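Local atomic coordinates of halohydrin epoxidase A (Corynebacterium sp., PDB entry 4Z9F), a protein that probably catalyses the interconversion of halohydrins and epoxides, releasing hydrogen halide, on a Rossmann-type fold related to the short-chain dehydrogenases/reductases. Residues A9-G14 with C30-F35. The protein carries 1 engineered substitution. Numbering follows the deposited sequence.
Sequences ARHFAG and CHDASF. Engineered in segment 30-35: S34 (natural residue Thr).
D32 lays its carboxylate across the aliphatic part of the R10 side chain: OD1 approaches R10 CD to 3.3 Å, while the guanidinium and carboxylate planes stand 47° apart. The setting is a Rossmann fold, at the carboxyl ends of adjacent parallel strands 3-6 and 27-30; in related short-chain dehydrogenases these two loops border the nucleotide cofactor. Halohydrin hydrogen-halide-lyases need no such cofactor. Main-chain evidence for the pairing is the hydrogen bond from A9 N to H31 O, 2.8 Å and nearly along the C=O axis, beside which A9 CB packs on C30 CB.

With CG anti to its backbone N (chi1 -166°), D32 places OD2 beside the backbone of R10, whose N donates a weak hydrogen bond to it. The H11 ring is nearly coplanar with the carboxylate, and its CD2 edge lies 3.2 Å from D32 OD2. A water bridges H11 NE2 and D32 OD1, donating to the latter. D32 OD1 also accepts from S34 N, above the carboxylate plane, which defines an Asx turn, and from S34 OG at 2.7 Å through its anti lone pair. D32 CB sits over the centre of one F35 ring face, 3.6 Å above its plane.

R10 bends at chi3 (77°), bringing NH1 to S34, an engineered residue, and into a salt bridge with E40 of helix 38-47. The D32 carboxylate probably adds a favourable field, although R10 NE and D32 OD1 are too far apart for a salt bridge. R10 NH1 donates to S34 OG at 2.8 Å, with the oxygen near the guanidinium plane.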
loop_
_atom_site.group_PDB
_atom_site.type_symbol
_atom_site.label_atom_id
_atom_site.label_comp_id
_atom_site.label_asym_id
_atom_site.label_seq_id
_atom_site.Cartn_x
_atom_site.Cartn_y
_atom_site.Cartn_z
ATOM N N ALA C 9 15.452 15.597 21.391
ATOM C CA ALA C 9 14.687 16.837 21.343
ATOM C C ALA C 9 15.343 17.928 20.506
ATOM O O ALA C 9 14.663 18.888 20.122
ATOM C CB ALA C 9 14.447 17.362 22.761
ATOM N N ARG C 10 16.633 17.825 20.215
ATOM C CA ARG C 10 17.313 18.869 19.459
ATOM C C ARG C 10 17.407 18.556 17.972
ATOM O O ARG C 10 18.021 19.325 17.223
ATOM C CB ARG C 10 18.704 19.105 20.046
ATOM C CG ARG C 10 18.631 19.511 21.514
ATOM C CD ARG C 10 19.991 19.591 22.146
ATOM N NE ARG C 10 20.701 20.801 21.759
ATOM C CZ ARG C 10 21.841 21.195 22.314
ATOM N NH1 ARG C 10 22.388 20.469 23.282
ATOM N NH2 ARG C 10 22.429 22.313 21.905
ATOM N N HIS C 11 16.794 17.464 17.522
ATOM C CA HIS C 11 17.021 16.955 16.182
ATOM C C HIS C 11 15.696 16.626 15.509
ATOM O O HIS C 11 14.655 16.517 16.167
ATOM C CB HIS C 11 17.915 15.715 16.226
ATOM C CG HIS C 11 19.246 15.966 16.859
ATOM N ND1 HIS C 11 20.318 16.468 16.156
ATOM C CD2 HIS C 11 19.670 15.809 18.135
ATOM C CE1 HIS C 11 21.351 16.603 16.970
ATOM N NE2 HIS C 11 20.985 16.206 18.176
ATOM N N PHE C 12 15.752 16.492 14.176
ATOM C CA PHE C 12 14.613 16.022 13.386
ATOM C C PHE C 12 13.335 16.795 13.735
ATOM O O PHE C 12 13.284 18.024 13.616
ATOM C CB PHE C 12 14.448 14.513 13.612
ATOM C CG PHE C 12 13.766 13.774 12.482
ATOM C CD1 PHE C 12 13.556 14.372 11.247
ATOM C CD2 PHE C 12 13.331 12.471 12.670
ATOM C CE1 PHE C 12 12.931 13.674 10.222
ATOM C CE2 PHE C 12 12.707 11.772 11.651
ATOM C CZ PHE C 12 12.502 12.376 10.421
ATOM N N ALA C 13 12.299 16.097 14.182
ATOM C CA ALA C 13 11.053 16.747 14.550
ATOM C C ALA C 13 11.022 17.205 16.002
ATOM O O ALA C 13 9.993 17.727 16.447
ATOM C CB ALA C 13 9.869 15.806 14.284
ATOM N N GLY C 14 12.114 17.033 16.741
ATOM C CA GLY C 14 12.162 17.410 18.142
ATOM C C GLY C 14 11.756 18.848 18.407
ATOM O O GLY C 14 10.793 19.119 19.131
ATOM N N CYS C 30 12.234 16.157 28.080
ATOM C CA CYS C 30 13.019 15.997 26.861
ATOM C C CYS C 30 14.237 15.111 27.071
ATOM O O CYS C 30 14.954 15.247 28.067
ATOM C CB CYS C 30 13.480 17.364 26.338
ATOM S SG CYS C 30 12.124 18.427 25.870
ATOM N N HIS C 31 14.476 14.219 26.109
ATOM C CA HIS C 31 15.686 13.421 26.035
ATOM C C HIS C 31 16.537 13.927 24.878
ATOM O O HIS C 31 16.013 14.400 23.865
ATOM C CB HIS C 31 15.359 11.931 25.855
ATOM C CG HIS C 31 16.406 11.150 25.117
ATOM N ND1 HIS C 31 16.486 11.121 23.739
ATOM C CD2 HIS C 31 17.394 10.337 25.566
ATOM C CE1 HIS C 31 17.487 10.342 23.374
ATOM N NE2 HIS C 31 18.055 9.852 24.464
ATOM N N ASP C 32 17.853 13.842 25.051
ATOM C CA ASP C 32 18.791 14.137 23.976
ATOM C C ASP C 32 20.144 13.559 24.360
ATOM O O ASP C 32 20.468 13.447 25.547
ATOM C CB ASP C 32 18.887 15.641 23.704
ATOM C CG ASP C 32 19.595 15.955 22.388
ATOM O OD1 ASP C 32 20.757 16.422 22.426
ATOM O OD2 ASP C 32 18.990 15.725 21.311
ATOM N N ALA C 33 20.918 13.164 23.348
ATOM C CA ALA C 33 22.249 12.625 23.620
ATOM C C ALA C 33 23.125 13.645 24.331
ATOM O O ALA C 33 23.970 13.273 25.156
ATOM C CB ALA C 33 22.917 12.174 22.322
ATOM N N SER C 34 22.929 14.930 24.037
ATOM C CA SER C 34 23.775 15.964 24.617
ATOM C C SER C 34 23.463 16.199 26.083
ATOM O O SER C 34 24.250 16.849 26.778
ATOM C CB SER C 34 23.611 17.268 23.844
ATOM O OG SER C 34 22.329 17.828 24.069
ATOM N N PHE C 35 22.330 15.705 26.563
ATOM C CA PHE C 35 21.941 15.930 27.946
ATOM C C PHE C 35 22.718 15.057 28.921
ATOM O O PHE C 35 22.475 15.135 30.128
ATOM C CB PHE C 35 20.437 15.700 28.112
ATOM C CG PHE C 35 19.579 16.717 27.404
ATOM C CD1 PHE C 35 18.198 16.560 27.349
ATOM C CD2 PHE C 35 20.143 17.822 26.787
ATOM C CE1 PHE C 35 17.394 17.498 26.702
ATOM C CE2 PHE C 35 19.349 18.753 26.135
ATOM C CZ PHE C 35 17.973 18.589 26.090
HETATM O O HOH W 1 22.599 16.556 20.494
#